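Local coordinates for protein Poly(A) ribonuclease POP2 (Saccharomyces cerevisiae, PDB 1UOC) that degrades poly(A) tails of mRNA from the 3' end as a probable catalytic, metal-dependent nuclease subunit of the CCR4-NOT deadenylase complex, at residues T68-V73 / M179-E184; I159-A164 / D199-Y204. One frame throughout, in Å; residues are numbered along the deposited sequence.

Contact 1: residues T68-V73 / M179-E184; sequences TMRANV and MPNNKE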
# COMPACT_ATOMS: atom_id res chain seq x y z
N THR A 68 -9.55 -3.01 -17.11
CA THR A 68 -8.56 -1.98 -17.41
C THR A 68 -7.28 -2.35 -16.68
O THR A 68 -6.18 -2.19 -17.20
CB THR A 68 -9.03 -0.60 -16.91
OG1 THR A 68 -10.21 -0.20 -17.62
CG2 THR A 68 -7.94 0.45 -17.10
N MET A 69 -7.45 -2.85 -15.46
CA MET A 69 -6.32 -3.23 -14.64
C MET A 69 -5.65 -4.50 -15.14
O MET A 69 -4.42 -4.58 -15.17
CB MET A 69 -6.77 -3.40 -13.19
CG MET A 69 -5.67 -3.85 -12.24
SD MET A 69 -5.95 -5.52 -11.65
CE MET A 69 -5.15 -6.49 -12.87
N ARG A 70 -6.45 -5.47 -15.56
CA ARG A 70 -5.91 -6.74 -16.05
C ARG A 70 -5.14 -6.55 -17.34
O ARG A 70 -4.13 -7.21 -17.58
CB ARG A 70 -7.05 -7.74 -16.27
CG ARG A 70 -6.60 -9.19 -16.45
CD ARG A 70 -6.26 -9.52 -17.89
NE ARG A 70 -7.44 -9.42 -18.76
CZ ARG A 70 -8.56 -10.12 -18.60
NH1 ARG A 70 -9.57 -9.96 -19.44
NH2 ARG A 70 -8.67 -10.98 -17.59
N ALA A 71 -5.61 -5.62 -18.16
CA ALA A 71 -4.98 -5.32 -19.44
C ALA A 71 -3.72 -4.48 -19.27
O ALA A 71 -2.97 -4.28 -20.22
CB ALA A 71 -5.97 -4.60 -20.35
N ASN A 72 -3.48 -3.99 -18.05
CA ASN A 72 -2.32 -3.15 -17.80
C ASN A 72 -1.26 -3.72 -16.85
O ASN A 72 -0.08 -3.39 -16.98
CB ASN A 72 -2.76 -1.78 -17.25
CG ASN A 72 -3.47 -0.93 -18.29
OD1 ASN A 72 -2.99 -0.79 -19.42
ND2 ASN A 72 -4.60 -0.35 -17.91
N VAL A 73 -1.67 -4.56 -15.92
CA VAL A 73 -0.73 -5.11 -14.94
C VAL A 73 0.54 -5.78 -15.44
O VAL A 73 1.62 -5.51 -14.91
CB VAL A 73 -1.45 -6.06 -13.95
CG1 VAL A 73 -0.44 -6.95 -13.24
CG2 VAL A 73 -2.21 -5.24 -12.92
N MET A 179 -1.79 -14.65 -13.99
CA MET A 179 -2.86 -13.77 -13.55
C MET A 179 -4.23 -14.37 -13.78
O MET A 179 -4.46 -15.04 -14.79
CB MET A 179 -2.77 -12.44 -14.30
CG MET A 179 -2.07 -11.34 -13.54
SD MET A 179 -3.14 -10.61 -12.29
CE MET A 179 -4.06 -9.46 -13.28
N PRO A 180 -5.16 -14.18 -12.84
CA PRO A 180 -6.51 -14.72 -13.00
C PRO A 180 -7.12 -14.23 -14.31
O PRO A 180 -6.55 -13.36 -14.97
CB PRO A 180 -7.24 -14.20 -11.76
CG PRO A 180 -6.16 -14.26 -10.73
CD PRO A 180 -4.97 -13.67 -11.47
N ASN A 181 -8.28 -14.77 -14.67
CA ASN A 181 -8.91 -14.40 -15.94
C ASN A 181 -10.21 -13.62 -15.82
O ASN A 181 -10.80 -13.21 -16.82
CB ASN A 181 -9.14 -15.68 -16.75
CG ASN A 181 -9.12 -15.43 -18.24
OD1 ASN A 181 -10.02 -14.79 -18.78
ND2 ASN A 181 -8.09 -15.92 -18.91
N ASN A 182 -10.68 -13.40 -14.60
CA ASN A 182 -11.91 -12.65 -14.38
C ASN A 182 -11.97 -12.10 -12.97
O ASN A 182 -11.35 -12.64 -12.05
CB ASN A 182 -13.12 -13.55 -14.63
CG ASN A 182 -13.10 -14.81 -13.79
OD1 ASN A 182 -12.34 -15.74 -14.05
ND2 ASN A 182 -13.93 -14.84 -12.75
N LYS A 183 -12.74 -11.03 -12.80
CA LYS A 183 -12.91 -10.35 -11.52
C LYS A 183 -13.12 -11.34 -10.37
O LYS A 183 -12.42 -11.29 -9.35
CB LYS A 183 -14.10 -9.40 -11.59
CG LYS A 183 -14.15 -8.37 -10.48
CD LYS A 183 -15.43 -7.55 -10.52
CE LYS A 183 -16.56 -8.25 -9.77
NZ LYS A 183 -16.34 -8.25 -8.29
N GLU A 184 -14.08 -12.24 -10.55
CA GLU A 184 -14.43 -13.24 -9.55
C GLU A 184 -13.22 -14.06 -9.06
O GLU A 184 -13.00 -14.19 -7.85
CB GLU A 184 -15.51 -14.17 -10.12
CG GLU A 184 -16.29 -13.54 -11.29
CD GLU A 184 -17.01 -12.23 -10.92
OE1 GLU A 184 -17.37 -11.46 -11.83
OE2 GLU A 184 -17.23 -11.99 -9.71
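Arg70 NH2 donates to the backbone O of Asn181, at 3.2 Å with an N-H...O angle of 157°, and this is the one hydrogen bond joining residues 68-73 to 179-184. The acceptor lies close to the guanidinium plane, at its edge, whereas seen from the peptide the nitrogen stands well above the carbonyl plane. Pro180 O comes near the same edge but stays 4.1 Å from NH2. Getting the group there takes a folded side chain: CG sits anti to the backbone N (chi1 -165°), and further bends at chi2 and chi3 follow on the way to the guanidinium.

Beside the arginine the contact turns apolar. Met179 turns its side chain in toward the helix, itself bent at chi2 and chi3. The modelled approach of Met69 CE to Met179 CE is too short for two carbons, so the exact methyl positions are doubtful; it can be said only that the end of Met179 lies among Met69, Arg70 and Val73. Helix 165-174 covers the same patch, with Asn172 touching both Val73 and Met179 and Tyr165 touching Met69.

What is joined here is the C-terminal part of helix 61-73 and the loop leading into helix 183-193, whose N-cap is Asn182. One step further on, Lys183 reaches back to Val62 and Tyr66 of helix 61-73 and makes a salt bridge with Glu187. The area buried is modest, 210 Å². Chemically, the two segments meet through one directional bond, from the charged NH2 of Arg70 to a neutral backbone carbonyl, beside non-directional packing of Met179.

Contact 2: residues I159-A164 / D199-Y204; sequences ITYHAA and DLNLVY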
# COMPACT_ATOMS: atom_id res chain seq x y z
N ILE A 159 -3.68 -2.81 4.80
CA ILE A 159 -4.31 -1.50 4.57
C ILE A 159 -3.88 -1.01 3.20
O ILE A 159 -2.68 -1.00 2.89
CB ILE A 159 -3.85 -0.47 5.63
CG1 ILE A 159 -4.15 -1.00 7.04
CG2 ILE A 159 -4.54 0.88 5.40
CD1 ILE A 159 -5.63 -1.22 7.30
N THR A 160 -4.84 -0.59 2.39
CA THR A 160 -4.56 -0.13 1.04
C THR A 160 -5.39 1.10 0.72
O THR A 160 -6.31 1.45 1.46
CB THR A 160 -4.90 -1.24 0.03
OG1 THR A 160 -4.55 -0.80 -1.29
CG2 THR A 160 -6.40 -1.56 0.09
N TYR A 161 -5.05 1.75 -0.38
CA TYR A 161 -5.76 2.94 -0.84
C TYR A 161 -5.88 2.69 -2.33
O TYR A 161 -4.87 2.56 -3.01
CB TYR A 161 -4.95 4.21 -0.58
CG TYR A 161 -5.81 5.40 -0.23
CD1 TYR A 161 -6.27 5.57 1.07
CD2 TYR A 161 -6.22 6.31 -1.21
CE1 TYR A 161 -7.14 6.62 1.40
CE2 TYR A 161 -7.08 7.35 -0.90
CZ TYR A 161 -7.54 7.50 0.40
OH TYR A 161 -8.43 8.51 0.71
N HIS A 162 -7.10 2.62 -2.85
CA HIS A 162 -7.29 2.32 -4.26
C HIS A 162 -6.57 0.99 -4.49
O HIS A 162 -5.62 0.91 -5.27
CB HIS A 162 -6.67 3.41 -5.14
CG HIS A 162 -7.52 4.65 -5.26
ND1 HIS A 162 -7.02 5.84 -5.73
CD2 HIS A 162 -8.83 4.86 -5.00
CE1 HIS A 162 -7.99 6.74 -5.75
NE2 HIS A 162 -9.10 6.17 -5.31
N ALA A 163 -7.02 -0.03 -3.76
CA ALA A 163 -6.45 -1.36 -3.82
C ALA A 163 -6.27 -1.83 -5.25
O ALA A 163 -5.19 -1.67 -5.83
CB ALA A 163 -7.35 -2.33 -3.06
N ALA A 164 -7.33 -2.42 -5.80
CA ALA A 164 -7.36 -2.94 -7.17
C ALA A 164 -6.00 -3.07 -7.85
O ALA A 164 -5.54 -4.18 -8.13
CB ALA A 164 -8.28 -2.09 -8.01
N ASP A 199 -9.58 -1.19 2.31
CA ASP A 199 -9.26 -0.17 1.34
C ASP A 199 -9.68 1.10 2.07
O ASP A 199 -10.87 1.41 2.19
CB ASP A 199 -10.09 -0.31 0.07
CG ASP A 199 -9.68 0.68 -0.99
OD1 ASP A 199 -9.31 1.82 -0.62
OD2 ASP A 199 -9.72 0.33 -2.19
N LEU A 200 -8.70 1.83 2.61
CA LEU A 200 -8.97 3.04 3.35
C LEU A 200 -9.74 4.06 2.51
O LEU A 200 -10.57 4.79 3.03
CB LEU A 200 -7.65 3.65 3.85
CG LEU A 200 -7.75 4.95 4.65
CD1 LEU A 200 -8.77 4.80 5.75
CD2 LEU A 200 -6.38 5.28 5.21
N ASN A 201 -9.45 4.09 1.22
CA ASN A 201 -10.11 5.01 0.31
C ASN A 201 -11.62 4.74 0.33
O ASN A 201 -12.45 5.65 0.40
CB ASN A 201 -9.55 4.81 -1.11
CG ASN A 201 -10.30 5.58 -2.16
OD1 ASN A 201 -11.45 5.27 -2.47
ND2 ASN A 201 -9.67 6.61 -2.71
N LEU A 202 -11.97 3.47 0.29
CA LEU A 202 -13.37 3.07 0.32
C LEU A 202 -14.01 3.37 1.68
O LEU A 202 -15.12 3.90 1.74
CB LEU A 202 -13.46 1.59 -0.04
CG LEU A 202 -14.82 0.91 -0.06
CD1 LEU A 202 -15.15 0.46 1.33
CD2 LEU A 202 -15.88 1.86 -0.61
N VAL A 203 -13.33 3.07 2.78
CA VAL A 203 -13.89 3.34 4.10
C VAL A 203 -14.18 4.83 4.25
O VAL A 203 -15.22 5.23 4.79
CB VAL A 203 -12.91 2.91 5.23
CG1 VAL A 203 -13.48 3.32 6.59
CG2 VAL A 203 -12.69 1.41 5.20
N TYR A 204 -13.26 5.66 3.76
CA TYR A 204 -13.39 7.11 3.84
C TYR A 204 -14.47 7.61 2.89
O TYR A 204 -15.27 8.47 3.26
CB TYR A 204 -12.04 7.77 3.51
CG TYR A 204 -12.01 9.28 3.63
CD1 TYR A 204 -12.45 9.93 4.79
CD2 TYR A 204 -11.51 10.06 2.59
CE1 TYR A 204 -12.39 11.31 4.90
CE2 TYR A 204 -11.44 11.45 2.69
CZ TYR A 204 -11.88 12.07 3.85
OH TYR A 204 -11.82 13.44 3.94
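Thr160 and Asp199 pair as neighbours in two parallel strands of the RNase H-like sheet of this DEDD nuclease domain, right where the second strand gives way to helix 200-207. Thr160 O accepts from Leu200 N at 2.7 Å, and Thr160 CG2 packs 3.4 Å from Asp199 CA.

Asp199 is the N-cap of the helix, and its carboxylate serves both segments. Its CG is anti to the backbone N (chi1 -175°). OD1 accepts from Leu202 N at 3.3 Å, plus a weak bond from Asn201 N. His162 N reaches this oxygen too, at 3.2 Å on its syn side, from the opposite face of the carboxylate to Leu202 N. OD2 is met from above the plane by Ala163 N at 3.1 Å. An alanine in place of Asp199 would probably leave the amides of His162, Ala163 and Leu202 without their acceptor, freeing the turn after strand 157-160 to shift against the helix start. That turn leads to Asp166, a predicted ligand of the catalytic metal, whose side chain is about 4 Å from that of Thr160.

Tyr161 lies across the first helical turn. Leu200 CB and CG sit against its CD1 and CE1, while its OH hydrogen-bonds to Tyr227 O; Met254 and Leu229 also touch the side chain. Asn201 has CG anti to its backbone N (chi1 172°), and its amide stands steeply on the tyrosine ring, the two planes 77° apart. Asn201 CB makes a CH-pi contact, 3.5 Å from the Tyr161 ring centroid and over the middle of its face.

In the fold
The segments alternate along the chain: 68-73, 159-164, 179-184, then 199-204. Contact 2 sits at the edge of the mixed sheet, where strand 157-160 runs parallel to the outermost strand 197-199. Contact 1 lies about 18 Å away, centre to centre, nearer the surface. Helices 165-174 and 183-193 connect those two strands, a beta-alpha-beta crossover. Helix 165-174 starts just after 159-164, carries the predicted metal ligand Asp166 and then packs against contact 1. The contacts even meet, Met69 SD lying 3.8 Å from Ala164 O. Contact 2 thus sits where the crossover's two strands meet, and contact 1 where its loop meets helix 61-73, with the helix that carries Asp166 reaching from one to the other.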